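Local structure of bottromycin amidohydrolase (Streptomyces purpureus, 6I5S) at residues Leu372-Val377 with Arg406-Asp411; Ala275-Thr280 with Ile364-Arg369; Ala32-Thr37 with Gly431-Arg436; Gly128-Arg133 with Leu423-Phe428; Leu293-Pro298 with Ser439-Ala444. The protein is a zinc-binding amidohydrolase that probably acts on a thiazoline-containing intermediate as the gatekeeper step of bottromycin biosynthesis. All blocks are in the same frame, centred on the assembly; numbering follows the deposited sequence.

Overall arrangement
From the N terminus, residues 32-37 wait longest for their partner: interaction 3 closes the loop at helix 431-444 and encloses interactions 4, 2 and 1. Interaction 4 starts next, at the end of helix 121-132, and closes on the hairpin 421-430, again with interactions 2 and 1 within its span. Interaction 2 joins helices 273-280 and 358-369; interaction 1 follows it in series, holding helix 374-381 to the loop after strand 402-405. Interaction 5 runs from helix 290-295 to the far part of helix 431-444, enclosing interaction 1 and crossing 2, 3 and 4. Interactions 3 and 4 touch through the Arg36-Asp425 salt bridge, while 3 and 5 share one helix.

Interaction 1: residues Leu372-Val377 with Arg406-Asp411; sequences LGFGAV and RRHPDD
One face of the Phe374 ring carries the Asp410 side chain, whose CB lies 4.0 Å from the ring centroid and 9° off its normal, a CH-pi contact. The ring thereby links the first turn of helix 374-381, with Gly373 at the N-cap, to a type I beta turn from His408 to Asp411. Beyond CB the carboxylate slides back over the ring toward its root, stacked almost parallel to it, with CG 3.8 Å from Phe374 CG. The other two neighbours come obliquely. Pro409 CG is 4.2 Å from Phe374 CZ, and the rings of Phe374 and His408 meet with planes at 58°, His408 CE1 lying 3.9 Å from Phe374 CE2. Phe374 reaches them because its CG stands anti to the backbone N (chi1 171°), sending the ring out from the helix start. An alanine here would lose the whole ring and would probably leave Asp410 CB and Pro409 CG without their apolar partner. Tyr85 meets the His408 ring edge-to-face. Within the turn the backbone fixes the His408 ring: Asp410 N, two residues on, donates to His408 ND1 at 3.0 Å, close to the plane of the imidazole.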
# COMPACT_ATOMS: atom_id res chain seq x y z
N LEU A 372 10.65 2.84 14.62
CA LEU A 372 10.19 1.47 14.52
C LEU A 372 11.35 0.57 14.10
O LEU A 372 12.11 0.89 13.19
CB LEU A 372 9.07 1.35 13.49
CG LEU A 372 7.86 0.53 13.95
CD1 LEU A 372 7.20 1.19 15.07
CD2 LEU A 372 6.88 0.31 12.78
N GLY A 373 11.47 -0.59 14.76
CA GLY A 373 12.49 -1.54 14.40
C GLY A 373 12.16 -2.37 13.14
O GLY A 373 11.07 -2.29 12.54
N PHE A 374 13.15 -3.21 12.76
CA PHE A 374 13.03 -4.01 11.55
C PHE A 374 11.86 -4.98 11.66
O PHE A 374 11.04 -5.10 10.74
CB PHE A 374 14.33 -4.79 11.28
CG PHE A 374 14.20 -5.79 10.19
CD1 PHE A 374 14.14 -5.39 8.87
CD2 PHE A 374 14.14 -7.14 10.46
CE1 PHE A 374 14.00 -6.29 7.88
CE2 PHE A 374 14.00 -8.06 9.43
CZ PHE A 374 13.93 -7.64 8.15
N GLY A 375 11.78 -5.70 12.77
CA GLY A 375 10.71 -6.68 12.97
C GLY A 375 9.34 -6.04 12.93
O GLY A 375 8.43 -6.57 12.30
N ALA A 376 9.18 -4.90 13.62
CA ALA A 376 7.90 -4.22 13.65
C ALA A 376 7.48 -3.75 12.27
O ALA A 376 6.31 -3.89 11.87
CB ALA A 376 7.97 -3.04 14.63
N VAL A 377 8.41 -3.18 11.51
CA VAL A 377 8.00 -2.66 10.22
C VAL A 377 7.76 -3.81 9.24
O VAL A 377 6.82 -3.76 8.41
CB VAL A 377 9.04 -1.64 9.71
CG1 VAL A 377 10.29 -2.33 9.20
CG2 VAL A 377 8.44 -0.75 8.68
N ARG A 406 19.48 -12.32 -1.52
CA ARG A 406 20.71 -13.07 -1.37
C ARG A 406 21.41 -12.72 -0.06
O ARG A 406 22.10 -13.56 0.52
CB ARG A 406 21.64 -12.80 -2.53
CG ARG A 406 21.24 -13.41 -3.84
CD ARG A 406 21.24 -14.92 -3.77
NE ARG A 406 21.07 -15.51 -5.10
CZ ARG A 406 20.95 -16.81 -5.33
NH1 ARG A 406 20.96 -17.69 -4.32
NH2 ARG A 406 20.84 -17.25 -6.59
N ARG A 407 21.25 -11.49 0.41
CA ARG A 407 21.79 -11.06 1.69
C ARG A 407 20.63 -10.66 2.60
O ARG A 407 19.56 -10.30 2.12
CB ARG A 407 22.74 -9.87 1.52
CG ARG A 407 24.00 -10.18 0.70
CD ARG A 407 24.93 -8.97 0.58
NE ARG A 407 26.17 -9.30 -0.12
CZ ARG A 407 27.16 -8.44 -0.38
NH1 ARG A 407 27.06 -7.17 -0.00
NH2 ARG A 407 28.24 -8.85 -1.03
N HIS A 408 20.84 -10.74 3.90
CA HIS A 408 19.75 -10.44 4.82
C HIS A 408 19.28 -9.00 4.57
O HIS A 408 20.12 -8.09 4.45
CB HIS A 408 20.20 -10.64 6.26
CG HIS A 408 19.07 -10.64 7.24
ND1 HIS A 408 18.33 -9.51 7.51
CD2 HIS A 408 18.50 -11.64 7.95
CE1 HIS A 408 17.37 -9.81 8.36
NE2 HIS A 408 17.45 -11.10 8.64
N PRO A 409 17.97 -8.75 4.44
CA PRO A 409 17.52 -7.41 4.05
C PRO A 409 17.67 -6.36 5.15
O PRO A 409 17.61 -5.17 4.83
CB PRO A 409 16.05 -7.62 3.67
CG PRO A 409 15.62 -8.81 4.48
CD PRO A 409 16.84 -9.70 4.53
N ASP A 410 17.90 -6.75 6.39
CA ASP A 410 18.27 -5.78 7.42
C ASP A 410 19.73 -5.31 7.33
O ASP A 410 20.17 -4.54 8.19
CB ASP A 410 18.01 -6.38 8.81
CG ASP A 410 17.96 -5.31 9.91
OD1 ASP A 410 17.86 -4.09 9.60
OD2 ASP A 410 18.00 -5.72 11.09
N ASP A 411 20.49 -5.76 6.34
CA ASP A 411 21.83 -5.25 6.07
C ASP A 411 21.90 -4.69 4.66
O ASP A 411 21.05 -4.99 3.81
CB ASP A 411 22.89 -6.33 6.27
CG ASP A 411 23.03 -6.75 7.73
OD1 ASP A 411 22.90 -7.96 8.04
OD2 ASP A 411 23.26 -5.86 8.58

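Interaction 2: residues Ala275-Thr280 with Ile364-Arg369; sequences AWRART and IAELTR
Arg277 grips Glu366 side-on, one nitrogen to each carboxylate oxygen: Arg277 NE donates to Glu366 OE2 at 2.8 Å and Arg277 NH1 to Glu366 OE1 at 2.9 Å. Both oxygens use their syn lone pairs, and the planes of guanidinium and carboxylate are only 21° apart, so the ion pair is nearly flat. Bends at chi2 and chi3 curl the arginine so that NE comes round to the same oxygen its CG already approaches, at 3.5 Å from Glu366 OE2. That oxygen has a second charged partner one turn along its helix: Arg369 NH2 lies 2.7 Å from Glu366 OE2, in the plane of the Arg369 guanidinium. The two arginines thus share one buried carboxylate, which would probably be kept ionised by them. Further out, Asp327 forms a second salt bridge with Arg277 NH1 and would probably offset part of the positive charge, while Phe285 makes a cation-pi contact with Arg369. The helix bearing Arg277 is itself anchored near the metal centre, since Trp276 NE1 bonds to the carbonyl of His229, a zinc ligand. The whole is a salt-bridge network between helices 273-280 and 358-369, consistent with the helical layer round the barrel of an amidohydrolase.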
# COMPACT_ATOMS: atom_id res chain seq x y z
N ALA A 275 2.81 9.96 2.15
CA ALA A 275 1.86 10.87 1.49
C ALA A 275 1.75 12.22 2.21
O ALA A 275 1.70 13.27 1.55
CB ALA A 275 0.47 10.18 1.40
N TRP A 276 1.66 12.21 3.53
CA TRP A 276 1.80 13.47 4.30
C TRP A 276 3.05 14.25 3.89
O TRP A 276 3.00 15.46 3.65
CB TRP A 276 1.86 13.15 5.78
CG TRP A 276 0.57 12.99 6.54
CD1 TRP A 276 0.02 11.81 6.97
CD2 TRP A 276 -0.29 14.04 6.98
NE1 TRP A 276 -1.13 12.06 7.70
CE2 TRP A 276 -1.34 13.42 7.73
CE3 TRP A 276 -0.25 15.44 6.88
CZ2 TRP A 276 -2.36 14.16 8.34
CZ3 TRP A 276 -1.26 16.17 7.51
CH2 TRP A 276 -2.32 15.52 8.21
N ARG A 277 4.18 13.56 3.84
CA ARG A 277 5.46 14.18 3.47
C ARG A 277 5.37 14.81 2.09
O ARG A 277 5.78 15.94 1.87
CB ARG A 277 6.55 13.11 3.51
CG ARG A 277 8.00 13.56 3.18
CD ARG A 277 8.65 14.29 4.38
NE ARG A 277 8.72 13.39 5.52
CZ ARG A 277 9.06 13.82 6.75
NH1 ARG A 277 9.09 12.97 7.76
NH2 ARG A 277 9.32 15.09 6.98
N ALA A 278 4.83 14.07 1.12
CA ALA A 278 4.73 14.64 -0.23
C ALA A 278 3.79 15.83 -0.30
O ALA A 278 4.05 16.76 -1.06
CB ALA A 278 4.30 13.52 -1.21
N ARG A 279 2.72 15.87 0.51
CA ARG A 279 1.80 17.01 0.48
C ARG A 279 2.40 18.30 1.01
O ARG A 279 1.86 19.39 0.75
CB ARG A 279 0.51 16.67 1.27
CG ARG A 279 -0.33 15.54 0.66
CD ARG A 279 -1.46 15.04 1.62
NE ARG A 279 -1.99 13.70 1.28
CZ ARG A 279 -2.54 12.85 2.15
NH1 ARG A 279 -2.66 13.14 3.45
NH2 ARG A 279 -2.96 11.67 1.73
N THR A 280 3.49 18.22 1.80
CA THR A 280 4.08 19.42 2.40
C THR A 280 4.75 20.30 1.36
O THR A 280 4.89 21.51 1.59
CB THR A 280 5.15 19.10 3.43
OG1 THR A 280 6.24 18.43 2.81
CG2 THR A 280 4.61 18.32 4.62
N ILE A 364 8.28 2.60 4.62
CA ILE A 364 9.12 1.88 5.58
C ILE A 364 10.18 2.81 6.15
O ILE A 364 10.43 2.82 7.37
CB ILE A 364 9.76 0.64 4.94
CG1 ILE A 364 8.64 -0.43 4.75
CG2 ILE A 364 10.90 0.07 5.79
CD1 ILE A 364 9.07 -1.59 3.93
N ALA A 365 10.78 3.64 5.30
CA ALA A 365 11.81 4.57 5.80
C ALA A 365 11.22 5.60 6.77
O ALA A 365 11.82 5.91 7.79
CB ALA A 365 12.48 5.26 4.60
N GLU A 366 10.03 6.15 6.47
CA GLU A 366 9.37 7.05 7.42
C GLU A 366 9.14 6.39 8.77
O GLU A 366 9.38 7.01 9.82
CB GLU A 366 8.02 7.54 6.89
CG GLU A 366 8.05 8.47 5.68
CD GLU A 366 8.35 9.91 5.99
OE1 GLU A 366 8.24 10.31 7.16
OE2 GLU A 366 8.70 10.66 5.03
N LEU A 367 8.65 5.14 8.77
CA LEU A 367 8.34 4.46 10.01
C LEU A 367 9.60 4.12 10.80
O LEU A 367 9.64 4.25 12.02
CB LEU A 367 7.52 3.20 9.71
CG LEU A 367 6.10 3.48 9.20
CD1 LEU A 367 5.52 2.24 8.57
CD2 LEU A 367 5.24 3.92 10.40
N THR A 368 10.67 3.70 10.11
CA THR A 368 11.90 3.39 10.85
C THR A 368 12.62 4.67 11.32
O THR A 368 13.22 4.66 12.40
CB THR A 368 12.85 2.52 9.99
OG1 THR A 368 13.11 3.14 8.72
CG2 THR A 368 12.21 1.16 9.76
N ARG A 369 12.53 5.77 10.54
CA ARG A 369 13.07 7.05 11.02
C ARG A 369 12.40 7.47 12.32
O ARG A 369 13.04 8.08 13.17
CB ARG A 369 12.88 8.17 9.99
CG ARG A 369 13.87 8.16 8.86
CD ARG A 369 13.94 9.50 8.12
NE ARG A 369 12.74 9.92 7.39
CZ ARG A 369 12.37 9.53 6.18
NH1 ARG A 369 13.06 8.68 5.47
NH2 ARG A 369 11.29 10.06 5.68

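Interaction 3: residues Ala32-Thr37 with Gly431-Arg436; sequences ADRPRT and GEDLDR
Arg34 and Asp433 meet from opposite directions in an end-on, two-pronged salt bridge, the tight part of this contact. Arg34 NH1 donates to Asp433 OD2 at 2.7 Å in an almost straight line (177°), and Arg34 NH2 to Asp433 OD1 at 2.9 Å. Both oxygens lie near the guanidinium plane, yet the nitrogens approach from above the carboxylate, the two planes being 51° apart. The arginine spans the distance by running extended from CG to NE, for the nearest CA atoms, those of Arg34 and Asp433, are 12.0 Å apart. Arg34 also packs on Val427 and makes a weak bond to the carbonyl of Phe428, which ties it to strand 427-430. The other side is looser: Arg436, an exposed residue one turn further along, sets its NH1 3.5 Å from Asp433 OD1, a longer ion pair. The contact joins the loop between helix 23-31 and strand 38-41 to the C-terminal helix 431-444. Asp433 sits in the first turn of that helix, with its backbone N bonded to Asp430. Two arginines and the helix N terminus round one buried carboxylate would probably keep Asp433 negatively charged.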
# COMPACT_ATOMS: atom_id res chain seq x y z
N ALA A 32 2.94 -14.99 -16.98
CA ALA A 32 1.98 -15.85 -16.32
C ALA A 32 2.02 -17.27 -16.89
O ALA A 32 1.40 -18.18 -16.32
CB ALA A 32 0.59 -15.24 -16.43
N ASP A 33 2.74 -17.46 -17.97
CA ASP A 33 2.96 -18.79 -18.54
C ASP A 33 4.12 -19.50 -17.89
O ASP A 33 4.51 -20.59 -18.33
CB ASP A 33 3.19 -18.69 -20.06
CG ASP A 33 1.93 -18.50 -20.85
OD1 ASP A 33 0.84 -18.89 -20.38
OD2 ASP A 33 2.03 -17.96 -21.97
N ARG A 34 4.69 -18.95 -16.87
CA ARG A 34 5.91 -19.54 -16.33
C ARG A 34 5.56 -20.66 -15.36
O ARG A 34 4.40 -20.77 -14.91
CB ARG A 34 6.73 -18.49 -15.62
CG ARG A 34 7.42 -17.55 -16.56
CD ARG A 34 8.62 -17.08 -15.90
NE ARG A 34 9.45 -16.29 -16.79
CZ ARG A 34 10.37 -15.45 -16.33
NH1 ARG A 34 10.59 -15.37 -15.03
NH2 ARG A 34 11.09 -14.73 -17.14
N PRO A 35 6.54 -21.50 -15.00
CA PRO A 35 6.29 -22.57 -14.02
C PRO A 35 5.87 -21.99 -12.68
O PRO A 35 6.36 -20.94 -12.25
CB PRO A 35 7.66 -23.28 -13.93
CG PRO A 35 8.35 -22.94 -15.16
CD PRO A 35 7.92 -21.57 -15.54
N ARG A 36 4.95 -22.69 -12.00
CA ARG A 36 4.54 -22.28 -10.65
C ARG A 36 4.90 -23.34 -9.62
O ARG A 36 4.35 -23.35 -8.51
CB ARG A 36 3.04 -21.96 -10.60
CG ARG A 36 2.71 -20.72 -11.43
CD ARG A 36 1.22 -20.49 -11.57
NE ARG A 36 0.97 -19.48 -12.60
CZ ARG A 36 0.68 -18.20 -12.41
NH1 ARG A 36 0.64 -17.67 -11.19
NH2 ARG A 36 0.52 -17.42 -13.48
N THR A 37 5.85 -24.20 -9.99
CA THR A 37 6.32 -25.27 -9.13
C THR A 37 7.82 -25.15 -9.05
O THR A 37 8.48 -25.03 -10.08
CB THR A 37 5.89 -26.65 -9.69
OG1 THR A 37 4.46 -26.77 -9.52
CG2 THR A 37 6.63 -27.79 -8.94
N GLY A 431 16.13 -11.52 -10.55
CA GLY A 431 16.60 -10.14 -10.53
C GLY A 431 16.65 -9.53 -11.91
O GLY A 431 16.38 -8.36 -12.08
N GLU A 432 16.97 -10.34 -12.93
CA GLU A 432 16.97 -9.80 -14.28
C GLU A 432 15.56 -9.55 -14.76
O GLU A 432 15.33 -8.57 -15.47
CB GLU A 432 17.73 -10.74 -15.24
CG GLU A 432 19.23 -10.84 -14.92
CD GLU A 432 20.06 -11.48 -16.03
OE1 GLU A 432 19.47 -12.07 -16.96
OE2 GLU A 432 21.31 -11.40 -15.98
N ASP A 433 14.61 -10.41 -14.39
CA ASP A 433 13.20 -10.15 -14.67
C ASP A 433 12.75 -8.85 -14.02
O ASP A 433 12.01 -8.07 -14.62
CB ASP A 433 12.32 -11.26 -14.11
CG ASP A 433 12.51 -12.60 -14.82
OD1 ASP A 433 12.79 -12.62 -16.06
OD2 ASP A 433 12.38 -13.63 -14.13
N LEU A 434 13.19 -8.61 -12.79
CA LEU A 434 12.76 -7.40 -12.06
C LEU A 434 13.38 -6.17 -12.69
O LEU A 434 12.69 -5.16 -12.91
CB LEU A 434 13.09 -7.52 -10.58
CG LEU A 434 12.45 -8.63 -9.78
CD1 LEU A 434 13.04 -8.77 -8.41
CD2 LEU A 434 10.94 -8.40 -9.68
N ASP A 435 14.67 -6.23 -13.07
CA ASP A 435 15.29 -5.13 -13.77
C ASP A 435 14.56 -4.82 -15.06
O ASP A 435 14.39 -3.65 -15.43
CB ASP A 435 16.74 -5.49 -14.11
CG ASP A 435 17.66 -5.56 -12.91
OD1 ASP A 435 17.32 -5.11 -11.81
OD2 ASP A 435 18.81 -6.07 -13.11
N ARG A 436 14.20 -5.87 -15.82
CA ARG A 436 13.58 -5.67 -17.12
C ARG A 436 12.18 -5.06 -16.98
O ARG A 436 11.78 -4.18 -17.76
CB ARG A 436 13.52 -7.01 -17.86
CG ARG A 436 12.97 -6.98 -19.27
CD ARG A 436 13.14 -8.36 -19.95
NE ARG A 436 14.53 -8.81 -19.96
CZ ARG A 436 15.00 -9.89 -19.34
NH1 ARG A 436 14.20 -10.70 -18.64
NH2 ARG A 436 16.29 -10.19 -19.43

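Interaction 4: residues Gly128-Arg133 with Leu423-Phe428; sequences GVHRAR and LVDGVF
Asp425 OD2 is gripped by three donors: Arg133 NE at 2.9 Å, water 1 at 2.6 Å and water 2 at 2.7 Å. Asp425 stands at the first corner of a type I' beta turn, Val424 to Val427, that closes the hairpin of strands 421-424 and 427-430, while Arg133 ends helix 121-132 in a Schellman motif. Arg133 comes side-on with two nitrogens, its NH2 reaching Asp425 OD1 at 2.9 Å. The two side chains cross at about a right angle, and the guanidinium meets the carboxylate from above its plane, the planes being 52° apart. The arginine is extended from CG to NE; the carboxylate is put before it by a chi1 of -167°, which turns Asp425 CG away from the backbone N. Gly426 fits the second corner of the turn, where a CB would jam against the carbonyl O of Asp425. Further charges gather round the pair. Arg133 NH1 forms a salt bridge with Asp63. Arg36 NH1 lies 3.5 Å from Asp425 OD2. On the helix side His130 O accepts from Arg133 N at 3.1 Å and, more closely, from water 1, which so bridges the helix end and the turn. The same water sits 3.5 Å above the plane of the His130 ring, over its centre.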
# COMPACT_ATOMS: atom_id res chain seq x y z
N GLY A 128 -9.98 -11.03 -10.95
CA GLY A 128 -10.33 -12.23 -11.74
C GLY A 128 -9.15 -12.68 -12.58
O GLY A 128 -8.89 -13.89 -12.72
N VAL A 129 -8.41 -11.72 -13.13
CA VAL A 129 -7.21 -12.06 -13.91
C VAL A 129 -6.21 -12.77 -13.02
O VAL A 129 -5.52 -13.70 -13.45
CB VAL A 129 -6.63 -10.79 -14.54
CG1 VAL A 129 -5.21 -11.02 -15.11
CG2 VAL A 129 -7.57 -10.27 -15.58
N HIS A 130 -6.07 -12.30 -11.78
CA HIS A 130 -5.20 -12.97 -10.81
C HIS A 130 -5.66 -14.40 -10.52
O HIS A 130 -4.88 -15.36 -10.58
CB HIS A 130 -5.18 -12.13 -9.53
CG HIS A 130 -4.12 -12.54 -8.57
ND1 HIS A 130 -4.18 -13.72 -7.85
CD2 HIS A 130 -2.97 -11.94 -8.19
CE1 HIS A 130 -3.12 -13.81 -7.07
NE2 HIS A 130 -2.37 -12.75 -7.26
N ARG A 131 -6.95 -14.56 -10.21
CA ARG A 131 -7.49 -15.90 -9.98
C ARG A 131 -7.30 -16.81 -11.19
O ARG A 131 -7.06 -18.02 -11.03
CB ARG A 131 -9.00 -15.83 -9.62
CG ARG A 131 -9.27 -15.15 -8.27
CD ARG A 131 -10.78 -15.05 -7.96
NE ARG A 131 -11.05 -14.54 -6.61
CZ ARG A 131 -11.68 -13.41 -6.31
NH1 ARG A 131 -12.15 -12.59 -7.25
NH2 ARG A 131 -11.85 -13.07 -5.04
N ALA A 132 -7.47 -16.27 -12.40
CA ALA A 132 -7.39 -17.04 -13.64
C ALA A 132 -5.95 -17.34 -14.03
O ALA A 132 -5.71 -18.17 -14.91
CB ALA A 132 -8.07 -16.24 -14.75
N ARG A 133 -4.99 -16.66 -13.39
CA ARG A 133 -3.56 -16.75 -13.75
C ARG A 133 -3.30 -16.37 -15.20
O ARG A 133 -2.49 -17.01 -15.89
CB ARG A 133 -3.04 -18.15 -13.44
CG ARG A 133 -2.96 -18.34 -11.95
CD ARG A 133 -2.59 -19.77 -11.57
NE ARG A 133 -2.17 -19.84 -10.16
CZ ARG A 133 -1.79 -20.96 -9.56
NH1 ARG A 133 -1.81 -22.12 -10.23
NH2 ARG A 133 -1.39 -20.95 -8.30
N LEU A 423 8.48 -13.96 -5.77
CA LEU A 423 7.56 -15.05 -6.11
C LEU A 423 6.13 -14.56 -5.98
O LEU A 423 5.71 -14.14 -4.89
CB LEU A 423 7.79 -16.21 -5.16
CG LEU A 423 7.16 -17.56 -5.46
CD1 LEU A 423 7.68 -18.14 -6.76
CD2 LEU A 423 7.48 -18.48 -4.31
N VAL A 424 5.37 -14.64 -7.08
CA VAL A 424 4.02 -14.09 -7.13
C VAL A 424 3.11 -15.21 -7.55
O VAL A 424 3.16 -15.62 -8.73
CB VAL A 424 3.89 -12.93 -8.12
CG1 VAL A 424 2.50 -12.30 -8.01
CG2 VAL A 424 4.97 -11.95 -8.00
N ASP A 425 2.28 -15.70 -6.63
CA ASP A 425 1.38 -16.85 -6.93
C ASP A 425 2.17 -17.94 -7.64
O ASP A 425 1.71 -18.55 -8.62
CB ASP A 425 0.16 -16.40 -7.76
CG ASP A 425 -0.94 -17.43 -7.83
OD1 ASP A 425 -0.97 -18.37 -6.99
OD2 ASP A 425 -1.82 -17.31 -8.73
N GLY A 426 3.40 -18.18 -7.16
CA GLY A 426 4.25 -19.25 -7.72
C GLY A 426 5.15 -18.91 -8.89
O GLY A 426 6.04 -19.72 -9.23
N VAL A 427 4.95 -17.78 -9.56
CA VAL A 427 5.85 -17.40 -10.65
C VAL A 427 7.05 -16.70 -10.03
O VAL A 427 6.90 -15.73 -9.29
CB VAL A 427 5.15 -16.47 -11.65
CG1 VAL A 427 6.14 -15.90 -12.64
CG2 VAL A 427 4.00 -17.17 -12.34
N PHE A 428 8.24 -17.17 -10.37
CA PHE A 428 9.46 -16.59 -9.80
C PHE A 428 10.03 -15.56 -10.76
O PHE A 428 10.54 -15.91 -11.83
CB PHE A 428 10.52 -17.65 -9.52
CG PHE A 428 11.74 -17.11 -8.78
CD1 PHE A 428 11.63 -16.65 -7.47
CD2 PHE A 428 13.01 -17.08 -9.38
CE1 PHE A 428 12.72 -16.15 -6.78
CE2 PHE A 428 14.12 -16.59 -8.68
CZ PHE A 428 13.99 -16.14 -7.39
O HOH W 1 -2.09 -15.24 -10.21
O HOH W 2 -4.41 -17.42 -7.95

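Interaction 5: residues Leu293-Pro298 with Ser439-Ala444; sequences LQAATP and SLRLSA
Arg441 reaches Ala295 through an unusual first torsion: a chi1 of 133° nearly eclipses CG with the carbonyl carbon, and a bend at chi2 then swings the guanidinium across to the end of helix 290-295. There it meets a single acceptor end-on. Arg441 NH1 donates to Ala295 O at 2.7 Å, in the carbonyl plane and on a lone pair, although the bond is bent, with an N-H...O angle of 147°. Arg441 NH2 donates to the same oxygen at 3.0 Å, in a bond more bent still (133°), and comes from above the carbonyl plane. Ala295 is the last helical residue before Ala296 leaves helical angles, so the oxygen lies at the C-terminal end of the helix, where a positive group would be favoured by the helix dipole. Leu442 CD2 lies over the guanidinium, 4.3 Å above its plane and offset toward the rim, and touches Ala295 CB at 4.4 Å. A leucine in place of Arg441 has no side-chain N-H and would probably leave the buried Ala295 O without these two donors. Arg441 also packs on Ser101 and Val104 of helix 100-108, and nearby Gln294 NE2 bonds to the carbonyl of Ala445. The contact thus joins two helices at a C-terminal end: an arginine of helix 431-444 gives two hydrogen bonds to the last carbonyl of helix 290-295.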
# COMPACT_ATOMS: atom_id res chain seq x y z
N LEU A 293 8.50 13.33 -12.72
CA LEU A 293 7.36 13.74 -13.53
C LEU A 293 7.31 13.01 -14.86
O LEU A 293 6.22 12.70 -15.36
CB LEU A 293 7.40 15.24 -13.76
CG LEU A 293 7.03 16.14 -12.62
CD1 LEU A 293 7.47 17.59 -12.94
CD2 LEU A 293 5.54 16.06 -12.37
N GLN A 294 8.47 12.78 -15.49
CA GLN A 294 8.48 12.02 -16.73
C GLN A 294 7.96 10.61 -16.50
O GLN A 294 7.32 10.01 -17.38
CB GLN A 294 9.91 11.99 -17.30
CG GLN A 294 10.02 11.34 -18.66
CD GLN A 294 9.23 12.08 -19.72
OE1 GLN A 294 9.55 13.20 -20.08
NE2 GLN A 294 8.18 11.45 -20.20
N ALA A 295 8.19 10.07 -15.29
CA ALA A 295 7.81 8.70 -14.99
C ALA A 295 6.33 8.57 -14.65
O ALA A 295 5.79 7.45 -14.73
CB ALA A 295 8.66 8.18 -13.84
N ALA A 296 5.68 9.68 -14.36
CA ALA A 296 4.26 9.69 -14.05
C ALA A 296 3.46 9.33 -15.29
O ALA A 296 3.85 9.65 -16.41
CB ALA A 296 3.81 11.07 -13.56
N THR A 297 2.32 8.70 -15.08
CA THR A 297 1.44 8.36 -16.18
C THR A 297 0.83 9.62 -16.78
O THR A 297 0.65 10.63 -16.09
CB THR A 297 0.33 7.44 -15.69
OG1 THR A 297 -0.49 8.16 -14.78
CG2 THR A 297 0.90 6.18 -15.00
N PRO A 298 0.43 9.57 -18.05
CA PRO A 298 -0.04 10.80 -18.69
C PRO A 298 -1.21 11.45 -17.96
O PRO A 298 -1.26 12.68 -17.85
CB PRO A 298 -0.42 10.33 -20.10
CG PRO A 298 0.36 9.07 -20.28
CD PRO A 298 0.41 8.42 -18.97
N SER A 439 12.66 -1.41 -16.00
CA SER A 439 13.10 -0.65 -17.17
C SER A 439 11.94 -0.43 -18.14
O SER A 439 11.79 0.66 -18.70
CB SER A 439 14.29 -1.36 -17.83
OG SER A 439 14.53 -0.75 -19.05
N LEU A 440 11.09 -1.45 -18.35
CA LEU A 440 9.99 -1.29 -19.28
C LEU A 440 8.95 -0.31 -18.74
O LEU A 440 8.45 0.55 -19.47
CB LEU A 440 9.33 -2.63 -19.53
CG LEU A 440 8.18 -2.63 -20.53
CD1 LEU A 440 8.65 -2.23 -21.89
CD2 LEU A 440 7.63 -4.02 -20.57
N ARG A 441 8.70 -0.38 -17.44
CA ARG A 441 7.77 0.56 -16.79
C ARG A 441 8.25 2.00 -16.98
O ARG A 441 7.45 2.91 -17.24
CB ARG A 441 7.65 0.21 -15.29
CG ARG A 441 7.76 1.40 -14.28
CD ARG A 441 6.56 2.11 -14.31
NE ARG A 441 6.44 3.19 -13.32
CZ ARG A 441 6.38 4.46 -13.62
NH1 ARG A 441 6.63 4.89 -14.87
NH2 ARG A 441 6.05 5.31 -12.66
N LEU A 442 9.56 2.23 -16.90
CA LEU A 442 10.09 3.59 -17.09
C LEU A 442 10.06 4.00 -18.55
O LEU A 442 9.64 5.12 -18.87
CB LEU A 442 11.53 3.69 -16.54
CG LEU A 442 11.64 3.38 -15.04
CD1 LEU A 442 13.10 3.26 -14.67
CD2 LEU A 442 10.96 4.46 -14.19
N SER A 443 10.52 3.11 -19.46
CA SER A 443 10.59 3.44 -20.88
C SER A 443 9.21 3.76 -21.44
O SER A 443 9.05 4.68 -22.24
CB SER A 443 11.21 2.28 -21.70
OG SER A 443 12.46 1.92 -21.23
N ALA A 444 8.20 3.01 -21.00
CA ALA A 444 6.84 3.21 -21.48
C ALA A 444 6.31 4.58 -21.11
O ALA A 444 5.49 5.14 -21.84
CB ALA A 444 5.92 2.13 -20.90